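Local coordinates for protein 2,3-dimethylmalate lyase (Aspergillus niger, PDB 3FA4) that folds as a TIM-barrel enzyme of the phosphoenolpyruvate phosphomutase family, assembles from four chains and carries a magnesium ion, at residues T139-R142 with A143-A147; D162-T166 with H167-E171; T7-R10 with R11-N15; R199-I202 with Q203-G207. All coordinates share one frame; numbering follows the deposited sequence.

Contact 1 of 4, residues T139-R142 with A143-A147; sequences TRIR and AAVQA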
loop_
_atom_site.group_PDB
_atom_site.type_symbol
_atom_site.label_atom_id
_atom_site.label_comp_id
_atom_site.label_asym_id
_atom_site.label_seq_id
_atom_site.Cartn_x
_atom_site.Cartn_y
_atom_site.Cartn_z
ATOM N N THR B 139 -22.789 4.717 18.010
ATOM C CA THR B 139 -22.833 3.894 16.808
ATOM C C THR B 139 -21.456 3.358 16.358
ATOM O O THR B 139 -21.379 2.273 15.819
ATOM C CB THR B 139 -23.529 4.680 15.727
ATOM O OG1 THR B 139 -24.929 4.444 15.848
ATOM C CG2 THR B 139 -23.046 4.351 14.355
ATOM N N ARG B 140 -20.387 4.122 16.584
ATOM C CA ARG B 140 -19.038 3.721 16.203
ATOM C C ARG B 140 -18.551 2.764 17.249
ATOM O O ARG B 140 -17.984 1.732 16.921
ATOM C CB ARG B 140 -18.124 4.916 16.143
ATOM C CG ARG B 140 -18.632 6.043 15.230
ATOM C CD ARG B 140 -17.694 7.241 15.355
ATOM N NE ARG B 140 -17.931 8.248 14.320
ATOM C CZ ARG B 140 -17.499 9.491 14.404
ATOM N NH1 ARG B 140 -16.758 9.859 15.476
ATOM N NH2 ARG B 140 -17.741 10.337 13.399
ATOM N N ILE B 141 -18.814 3.088 18.513
ATOM C CA ILE B 141 -18.541 2.153 19.648
ATOM C C ILE B 141 -19.140 0.767 19.481
ATOM O O ILE B 141 -18.412 -0.186 19.539
ATOM C CB ILE B 141 -18.841 2.760 21.038
ATOM C CG1 ILE B 141 -18.138 4.123 21.181
ATOM C CG2 ILE B 141 -18.392 1.813 22.151
ATOM C CD1 ILE B 141 -16.615 4.116 20.928
ATOM N N ARG B 142 -20.429 0.693 19.233
ATOM C CA ARG B 142 -21.174 -0.544 19.063
ATOM C C ARG B 142 -20.647 -1.385 17.922
ATOM O O ARG B 142 -20.412 -2.512 18.086
ATOM C CB ARG B 142 -22.680 -0.273 18.940
ATOM C CG ARG B 142 -23.604 -1.438 19.303
ATOM C CD ARG B 142 -25.028 -1.058 19.751
ATOM N NE ARG B 142 -25.142 0.323 20.125
ATOM C CZ ARG B 142 -25.953 1.211 19.568
ATOM N NH1 ARG B 142 -26.797 0.898 18.617
ATOM N NH2 ARG B 142 -25.924 2.442 19.977
ATOM N N ALA B 143 -20.405 -0.772 16.791
ATOM C CA ALA B 143 -19.875 -1.414 15.575
ATOM C C ALA B 143 -18.479 -2.048 15.749
ATOM O O ALA B 143 -18.172 -3.061 15.141
ATOM C CB ALA B 143 -19.863 -0.401 14.416
ATOM N N ALA B 144 -17.654 -1.425 16.576
ATOM C CA ALA B 144 -16.321 -1.916 17.000
ATOM C C ALA B 144 -16.433 -3.126 17.937
ATOM O O ALA B 144 -15.838 -4.175 17.734
ATOM C CB ALA B 144 -15.528 -0.751 17.702
ATOM N N VAL B 145 -17.181 -2.960 18.995
ATOM C CA VAL B 145 -17.484 -4.066 19.932
ATOM C C VAL B 145 -18.126 -5.235 19.192
ATOM O O VAL B 145 -17.745 -6.374 19.381
ATOM C CB VAL B 145 -18.345 -3.530 21.113
ATOM C CG1 VAL B 145 -18.704 -4.610 22.129
ATOM C CG2 VAL B 145 -17.633 -2.309 21.752
ATOM N N GLN B 146 -19.070 -4.982 18.310
ATOM C CA GLN B 146 -19.686 -6.094 17.624
ATOM C C GLN B 146 -18.772 -6.730 16.575
ATOM O O GLN B 146 -18.823 -7.952 16.341
ATOM C CB GLN B 146 -20.999 -5.673 16.994
ATOM C CG GLN B 146 -22.078 -5.249 18.026
ATOM C CD GLN B 146 -23.267 -4.601 17.330
ATOM O OE1 GLN B 146 -23.182 -4.272 16.145
ATOM N NE2 GLN B 146 -24.347 -4.401 18.046
ATOM N N ALA B 147 -17.924 -5.919 15.964
ATOM C CA ALA B 147 -16.973 -6.401 14.966
ATOM C C ALA B 147 -15.977 -7.354 15.553
ATOM O O ALA B 147 -15.764 -8.370 14.965
ATOM C CB ALA B 147 -16.237 -5.221 14.279
#
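Arg142 and Gln146 run side by side out of one face of helix 134-151, a turn apart, and the aliphatic part of the arginine lies against the amide of the glutamine. Arg142 CG is 3.3 Å from Gln146 NE2, and Arg142 CD follows at 3.8 Å from the same nitrogen. The arginine starts out along the helix surface because chi1 of -157° turns CG away from the backbone nitrogen; it then bends at chi3, and its guanidinium plane stands 76° from the glutamine amide. At their base Gln146 N donates to Arg142 O over 2.8 Å, and Gln146 CG sits 3.2 Å from that oxygen, which meets both the backbone and the side chain of the glutamine. On the apolar side, Val145 N gives Ile141 O an almost straight bond (3.1 Å, 178°). Ile141 CG2 meets Val145 CG2 at 4.2 Å, while a weak bond from Ala144 N shares the Ile141 carbonyl. This is an outer helix of the TIM barrel, between strands 111-114 and 156-161 in the chain. Arg140 extends to the loop after strand 111-114, where its NH1 is hydrogen-bonded to Gln117 O. The small Ala143 and Ala144 allow close approach to Pro94, Val97 and Thr101 of helix 94-107, and Ala143 also touches Ala290 of a second subunit. Gln146 and Arg142 face that subunit, where the glutamine NE2, lying against the arginine methylenes, donates to Gln289 O of the other chain.

Contact 2 of 4, residues D162-T166 with H167-E171; sequences DSLQT and HGYEE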
loop_
_atom_site.group_PDB
_atom_site.type_symbol
_atom_site.label_atom_id
_atom_site.label_comp_id
_atom_site.label_asym_id
_atom_site.label_seq_id
_atom_site.Cartn_x
_atom_site.Cartn_y
_atom_site.Cartn_z
ATOM N N ASP B 162 -13.674 13.978 22.834
ATOM C CA ASP B 162 -13.028 15.257 22.630
ATOM C C ASP B 162 -13.958 16.382 22.998
ATOM O O ASP B 162 -13.715 17.521 22.582
ATOM C CB ASP B 162 -12.531 15.386 21.194
ATOM C CG ASP B 162 -11.365 14.468 20.919
ATOM O OD1 ASP B 162 -10.206 14.817 21.207
ATOM O OD2 ASP B 162 -11.609 13.365 20.467
ATOM N N SER B 163 -15.006 16.070 23.777
ATOM C CA SER B 163 -16.081 17.069 24.082
ATOM C C SER B 163 -15.829 18.032 25.217
ATOM O O SER B 163 -16.594 18.954 25.355
ATOM C CB SER B 163 -17.419 16.401 24.315
ATOM O OG SER B 163 -17.350 15.592 25.456
ATOM N N LEU B 164 -14.764 17.851 26.005
ATOM C CA LEU B 164 -14.538 18.717 27.197
ATOM C C LEU B 164 -14.578 20.239 26.951
ATOM O O LEU B 164 -15.428 20.956 27.451
ATOM C CB LEU B 164 -13.239 18.318 27.929
ATOM C CG LEU B 164 -12.892 18.910 29.285
ATOM C CD1 LEU B 164 -13.954 18.614 30.326
ATOM C CD2 LEU B 164 -11.568 18.356 29.769
ATOM N N GLN B 165 -13.598 20.759 26.246
ATOM C CA GLN B 165 -13.595 22.203 25.910
ATOM C C GLN B 165 -14.897 22.707 25.257
ATOM O O GLN B 165 -15.342 23.822 25.563
ATOM C CB GLN B 165 -12.421 22.502 24.976
ATOM C CG GLN B 165 -12.379 21.568 23.747
ATOM C CD GLN B 165 -11.803 22.330 22.593
ATOM O OE1 GLN B 165 -10.806 23.063 22.791
ATOM N NE2 GLN B 165 -12.449 22.265 21.409
ATOM N N THR B 166 -15.508 21.859 24.419
ATOM C CA THR B 166 -16.663 22.156 23.579
ATOM C C THR B 166 -17.902 22.238 24.494
ATOM O O THR B 166 -18.539 23.311 24.606
ATOM C CB THR B 166 -16.882 20.978 22.486
ATOM O OG1 THR B 166 -15.629 20.274 22.163
ATOM C CG2 THR B 166 -17.482 21.502 21.244
ATOM N N HIS B 167 -18.242 21.114 25.145
ATOM C CA HIS B 167 -19.514 20.956 25.862
ATOM C C HIS B 167 -19.342 20.776 27.404
ATOM O O HIS B 167 -20.341 20.687 28.138
ATOM C CB HIS B 167 -20.421 19.804 25.339
ATOM C CG HIS B 167 -20.454 19.601 23.852
ATOM N ND1 HIS B 167 -20.870 20.564 22.965
ATOM C CD2 HIS B 167 -20.191 18.501 23.102
ATOM C CE1 HIS B 167 -20.814 20.094 21.726
ATOM N NE2 HIS B 167 -20.423 18.836 21.784
ATOM N N GLY B 168 -18.101 20.709 27.875
ATOM C CA GLY B 168 -17.762 20.787 29.304
ATOM C C GLY B 168 -17.895 19.477 30.028
ATOM O O GLY B 168 -18.419 18.504 29.477
ATOM N N TYR B 169 -17.423 19.450 31.268
ATOM C CA TYR B 169 -17.220 18.193 32.004
ATOM C C TYR B 169 -18.379 17.191 32.040
ATOM O O TYR B 169 -18.183 16.052 31.711
ATOM C CB TYR B 169 -16.684 18.469 33.395
ATOM C CG TYR B 169 -16.386 17.225 34.169
ATOM C CD1 TYR B 169 -15.161 16.539 34.002
ATOM C CD2 TYR B 169 -17.327 16.722 35.070
ATOM C CE1 TYR B 169 -14.876 15.387 34.768
ATOM C CE2 TYR B 169 -17.056 15.555 35.824
ATOM C CZ TYR B 169 -15.860 14.888 35.658
ATOM O OH TYR B 169 -15.654 13.774 36.430
ATOM N N GLU B 170 -19.580 17.588 32.447
ATOM C CA GLU B 170 -20.668 16.612 32.608
ATOM C C GLU B 170 -21.115 15.957 31.311
ATOM O O GLU B 170 -21.629 14.852 31.328
ATOM C CB GLU B 170 -21.904 17.257 33.226
ATOM C CG GLU B 170 -21.850 17.389 34.704
ATOM C CD GLU B 170 -23.255 17.367 35.311
ATOM O OE1 GLU B 170 -24.299 17.698 34.613
ATOM O OE2 GLU B 170 -23.312 16.985 36.505
ATOM N N GLU B 171 -20.966 16.658 30.195
ATOM C CA GLU B 171 -21.399 16.138 28.912
ATOM C C GLU B 171 -20.378 15.095 28.546
ATOM O O GLU B 171 -20.751 14.035 27.994
ATOM C CB GLU B 171 -21.494 17.241 27.828
ATOM C CG GLU B 171 -21.889 16.792 26.351
ATOM C CD GLU B 171 -23.058 15.789 26.246
ATOM O OE1 GLU B 171 -23.715 15.453 27.262
ATOM O OE2 GLU B 171 -23.328 15.299 25.124
#
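The Ser163 carbonyl takes the amide of His167 over a short, nearly straight bond (2.7 Å, 172°), and Gly168 N bonds weakly to both Ser163 O and Leu164 O where the short helix 164-167 gives out. Gly168 leaves helical geometry with positive phi and at once serves as N-cap residue of helix 169-181, so one glycine forms the junction between the two helices. Thr166 and His167 point the same way from this turn. The methyl Thr166 CG2 lies over one face of the imidazole as a CH-pi contact, 3.9 Å from the ring centroid and 22° off its normal, displaced toward the rim so that its nearest ring atom is CE1. At another part of the ring, CD2 comes within 3.7 Å of Ser163 CB. This turn follows strand 156-161 of the TIM barrel, and Ser163 OG links back to that strand: placed between backbone N and carbonyl carbon by chi1 of 64°, it is hydrogen-bonded to Thr161 OG1 and, in the following helix, to Ser172 OG. Across the junction Leu164 CD1 reaches Tyr169, 3.7 Å from its backbone N and 4.1 Å from its CB, and lies at the edge of the phenol ring, close to the ring plane. The tyrosine leads off to helix 195-204, where its OH is hydrogen-bonded to Asp204 OD2 and its side chain packs on Met197, Gln200 and Val201. Glu171, with CB directed back at the turn, forms a salt bridge through OE2 with Arg175, whose side chain also touches Ser163 and His167.

Contact 3 of 4, residues T7-R10 with R11-N15; sequences TSLR and RALEN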
loop_
_atom_site.group_PDB
_atom_site.type_symbol
_atom_site.label_atom_id
_atom_site.label_comp_id
_atom_site.label_asym_id
_atom_site.label_seq_id
_atom_site.Cartn_x
_atom_site.Cartn_y
_atom_site.Cartn_z
ATOM N N THR B 7 -4.942 -9.929 24.194
ATOM C CA THR B 7 -5.272 -10.858 25.265
ATOM C C THR B 7 -4.459 -10.626 26.536
ATOM O O THR B 7 -4.980 -10.749 27.639
ATOM C CB THR B 7 -5.087 -12.332 24.802
ATOM O OG1 THR B 7 -5.942 -12.596 23.670
ATOM C CG2 THR B 7 -5.437 -13.286 25.923
ATOM N N SER B 8 -3.185 -10.301 26.423
ATOM C CA SER B 8 -2.452 -10.092 27.670
ATOM C C SER B 8 -2.755 -8.654 28.223
ATOM O O SER B 8 -2.900 -8.469 29.407
ATOM C CB SER B 8 -0.977 -10.453 27.480
ATOM O OG SER B 8 -0.351 -9.594 26.567
ATOM N N LEU B 9 -2.919 -7.662 27.354
ATOM C CA LEU B 9 -3.470 -6.331 27.747
ATOM C C LEU B 9 -4.807 -6.456 28.455
ATOM O O LEU B 9 -4.991 -5.919 29.550
ATOM C CB LEU B 9 -3.620 -5.365 26.560
ATOM C CG LEU B 9 -3.885 -3.904 26.953
ATOM C CD1 LEU B 9 -2.827 -3.334 27.920
ATOM C CD2 LEU B 9 -4.062 -2.945 25.697
ATOM N N ARG B 10 -5.735 -7.179 27.845
ATOM C CA ARG B 10 -7.080 -7.386 28.398
ATOM C C ARG B 10 -6.977 -7.957 29.790
ATOM O O ARG B 10 -7.634 -7.523 30.696
ATOM C CB ARG B 10 -7.849 -8.360 27.486
ATOM C CG ARG B 10 -9.284 -8.355 27.724
ATOM C CD ARG B 10 -10.103 -8.663 26.478
ATOM N NE ARG B 10 -11.280 -7.830 26.479
ATOM C CZ ARG B 10 -11.509 -6.883 25.597
ATOM N NH1 ARG B 10 -10.686 -6.611 24.650
ATOM N NH2 ARG B 10 -12.576 -6.193 25.662
ATOM N N ARG B 11 -6.145 -8.977 29.935
ATOM C CA ARG B 11 -5.949 -9.705 31.154
ATOM C C ARG B 11 -5.317 -8.793 32.217
ATOM O O ARG B 11 -5.672 -8.891 33.371
ATOM C CB ARG B 11 -5.084 -10.948 30.875
ATOM C CG ARG B 11 -4.734 -11.727 32.152
ATOM C CD ARG B 11 -4.114 -13.119 31.905
ATOM N NE ARG B 11 -3.579 -13.713 33.173
ATOM C CZ ARG B 11 -4.201 -14.618 33.951
ATOM N NH1 ARG B 11 -5.419 -15.080 33.614
ATOM N NH2 ARG B 11 -3.601 -15.099 35.070
ATOM N N ALA B 12 -4.401 -7.899 31.827
ATOM C CA ALA B 12 -3.752 -6.968 32.769
ATOM C C ALA B 12 -4.760 -5.924 33.240
ATOM O O ALA B 12 -4.684 -5.473 34.363
ATOM C CB ALA B 12 -2.576 -6.287 32.083
ATOM N N LEU B 13 -5.700 -5.538 32.359
ATOM C CA LEU B 13 -6.762 -4.545 32.673
ATOM C C LEU B 13 -7.800 -5.093 33.614
ATOM O O LEU B 13 -8.409 -4.336 34.367
ATOM C CB LEU B 13 -7.496 -4.018 31.405
ATOM C CG LEU B 13 -6.712 -3.046 30.481
ATOM C CD1 LEU B 13 -7.474 -2.662 29.338
ATOM C CD2 LEU B 13 -6.289 -1.777 31.205
ATOM N N GLU B 14 -8.067 -6.394 33.543
ATOM C CA GLU B 14 -9.018 -7.051 34.461
ATOM C C GLU B 14 -8.345 -7.226 35.806
ATOM O O GLU B 14 -8.974 -7.666 36.809
ATOM C CB GLU B 14 -9.475 -8.396 33.900
ATOM C CG GLU B 14 -10.184 -8.337 32.508
ATOM C CD GLU B 14 -10.323 -9.756 31.878
ATOM O OE1 GLU B 14 -9.545 -10.669 32.285
ATOM O OE2 GLU B 14 -11.184 -9.986 30.968
ATOM N N ASN B 15 -7.055 -6.904 35.852
ATOM C CA ASN B 15 -6.358 -6.918 37.152
ATOM C C ASN B 15 -6.085 -5.533 37.778
ATOM O O ASN B 15 -5.329 -4.737 37.226
ATOM C CB ASN B 15 -5.049 -7.721 37.091
ATOM C CG ASN B 15 -4.200 -7.484 38.313
ATOM O OD1 ASN B 15 -4.501 -6.583 39.101
ATOM N ND2 ASN B 15 -3.141 -8.239 38.467
#
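Four backbone bonds tie residues 7-10 to residues 11-14 in the N-terminal helix 5-13, which packs across the N-terminal ends of TIM-barrel strands 20-25 and 156-161. Leu13 N to Leu9 O and Ala12 N to Ser8 O, both 2.9 Å, are the shorter pair. Arg11 N to Thr7 O is longer at 3.1 Å, and its donor rises 39° out of the carbonyl plane. Glu14 N reaches Arg10 O over 3.1 Å. The two charged side chains at this end cross obliquely without pairing: guanidinium and carboxylate planes are 87° apart, and Arg10 NE stays 5.0 Å from Glu14 OE2. Arg10, bent at chi2 and chi3, is instead held by a salt bridge from NH2 to Asp185 and a hydrogen bond from NH1 to Asp154 O; Thr7 OG1 is bonded to the carboxylate of that same aspartate. On the barrel side Leu9 CG and Leu13 CD1 meet at 4.5 Å, and both leucines rest on Ile20. With CG anti to the carbonyl carbon (chi1 -59°), Glu14 folds back along the helix and sets its CG 3.2 Å from Arg10 O.

Contact 4 of 4, residues R199-I202 with Q203-G207; sequences RQVI and QDLAG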
loop_
_atom_site.group_PDB
_atom_site.type_symbol
_atom_site.label_atom_id
_atom_site.label_comp_id
_atom_site.label_asym_id
_atom_site.label_seq_id
_atom_site.Cartn_x
_atom_site.Cartn_y
_atom_site.Cartn_z
ATOM N N ARG B 199 -8.945 13.400 39.356
ATOM C CA ARG B 199 -9.500 12.657 40.458
ATOM C C ARG B 199 -11.039 12.471 40.349
ATOM O O ARG B 199 -11.510 11.369 40.480
ATOM C CB ARG B 199 -9.085 13.281 41.778
ATOM C CG ARG B 199 -7.568 13.310 41.991
ATOM C CD ARG B 199 -7.185 13.772 43.457
ATOM N NE ARG B 199 -5.765 14.054 43.426
ATOM C CZ ARG B 199 -5.225 15.271 43.362
ATOM N NH1 ARG B 199 -5.995 16.378 43.440
ATOM N NH2 ARG B 199 -3.902 15.380 43.234
ATOM N N GLN B 200 -11.799 13.535 40.028
ATOM C CA GLN B 200 -13.247 13.430 39.801
ATOM C C GLN B 200 -13.622 12.372 38.744
ATOM O O GLN B 200 -14.574 11.575 38.975
ATOM C CB GLN B 200 -13.876 14.795 39.452
ATOM C CG GLN B 200 -15.395 14.837 39.609
ATOM C CD GLN B 200 -15.794 14.592 41.051
ATOM O OE1 GLN B 200 -16.581 13.694 41.390
ATOM N NE2 GLN B 200 -15.188 15.370 41.931
ATOM N N VAL B 201 -12.925 12.328 37.612
ATOM C CA VAL B 201 -13.381 11.462 36.508
ATOM C C VAL B 201 -13.125 10.006 36.829
ATOM O O VAL B 201 -13.906 9.154 36.420
ATOM C CB VAL B 201 -12.869 11.874 35.084
ATOM C CG1 VAL B 201 -11.408 11.631 34.955
ATOM C CG2 VAL B 201 -13.655 11.160 33.949
ATOM N N ILE B 202 -12.051 9.734 37.597
ATOM C CA ILE B 202 -11.800 8.410 38.149
ATOM C C ILE B 202 -12.975 7.995 39.048
ATOM O O ILE B 202 -13.489 6.877 38.933
ATOM C CB ILE B 202 -10.419 8.330 38.870
ATOM C CG1 ILE B 202 -9.325 8.313 37.818
ATOM C CG2 ILE B 202 -10.283 7.060 39.766
ATOM C CD1 ILE B 202 -8.065 8.931 38.287
ATOM N N GLN B 203 -13.418 8.891 39.918
ATOM C CA GLN B 203 -14.560 8.612 40.812
ATOM C C GLN B 203 -15.910 8.522 40.094
ATOM O O GLN B 203 -16.697 7.675 40.420
ATOM C CB GLN B 203 -14.597 9.630 41.956
ATOM C CG GLN B 203 -15.957 9.726 42.649
ATOM C CD GLN B 203 -16.025 10.831 43.709
ATOM O OE1 GLN B 203 -15.081 10.980 44.527
ATOM N NE2 GLN B 203 -17.162 11.588 43.743
ATOM N N ASP B 204 -16.141 9.367 39.085
ATOM C CA ASP B 204 -17.329 9.379 38.262
ATOM C C ASP B 204 -17.562 8.166 37.380
ATOM O O ASP B 204 -18.721 7.756 37.163
ATOM C CB ASP B 204 -17.361 10.651 37.416
ATOM C CG ASP B 204 -17.776 11.866 38.228
ATOM O OD1 ASP B 204 -18.237 11.688 39.369
ATOM O OD2 ASP B 204 -17.638 12.993 37.770
ATOM N N LEU B 205 -16.472 7.593 36.876
ATOM C CA LEU B 205 -16.534 6.381 36.094
ATOM C C LEU B 205 -15.848 5.280 36.869
ATOM O O LEU B 205 -15.086 4.513 36.324
ATOM C CB LEU B 205 -15.851 6.596 34.741
ATOM C CG LEU B 205 -16.617 7.608 33.880
ATOM C CD1 LEU B 205 -15.736 8.140 32.743
ATOM C CD2 LEU B 205 -17.840 6.950 33.356
ATOM N N ALA B 206 -16.118 5.229 38.169
ATOM C CA ALA B 206 -15.482 4.272 39.095
ATOM C C ALA B 206 -15.618 2.867 38.598
ATOM O O ALA B 206 -16.724 2.391 38.178
ATOM C CB ALA B 206 -16.125 4.372 40.520
ATOM N N GLY B 207 -14.512 2.159 38.685
ATOM C CA GLY B 207 -14.549 0.732 38.347
ATOM C C GLY B 207 -14.324 0.452 36.873
ATOM O O GLY B 207 -14.120 -0.678 36.511
#
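Asp204, the last residue of helix 195-204, folds its side chain back over the turn that begins at Gln200. Its CB is 3.3 Å from Gln200 O, the carbonyl that accepts the Asp204 N-H in a short backbone bond of 2.7 Å. Because chi1 is -77°, with CG beside the backbone N, the carboxylate carbon also lies 3.3 Å from that oxygen. One branch, OD2, then touches the aliphatic part of Gln200, 3.4 Å from its CG, and is also the atom held by Tyr169 OH. The Gln200 amide lies near the other branch, OD1. This helix is one of the outer helices of the TIM barrel, packed between helices 169-181 and 225-231. On the buried flank Val201 CG2 meets Leu205 CD1 at 3.9 Å, and Leu205 continues onto Leu176 and Leu210. Leu205 N still bonds to Val201 O, but the residue itself has left helical angles. The next turn does not close: Ile202 O gets a CA-H contact from Ala206, 3.3 Å from CA to oxygen, in place of an N-H bond. Ile202 leans the other way, onto Met231 of helix 225-231 and Phe233 in the loop after it. A carboxylate this near a backbone carbonyl, at the C-terminal end of a helix, would probably be electrostatically disfavoured, and the tyrosine hydroxyl bonded to OD2 probably offsets part of that cost.

From the N terminus the chain makes contact 3 in helix 5-13, contact 1 in helix 134-151, contact 2 where helix 164-167 passes into helix 169-181, and contact 4 at the end of helix 195-204. Each joins adjoining segments, so none closes a long loop and none nests in or crosses another. Contacts 2 and 4 touch, bringing helices 169-181 and 195-204 together; the centres of the two contacts lie about 16 Å apart. Contacts 1 and 3 stay separate, their nearest atoms about 7 Å apart, yet contact 3 ties the N-terminal helix to the loop at Asp154, just after the helix that carries contact 1 and meets a second subunit.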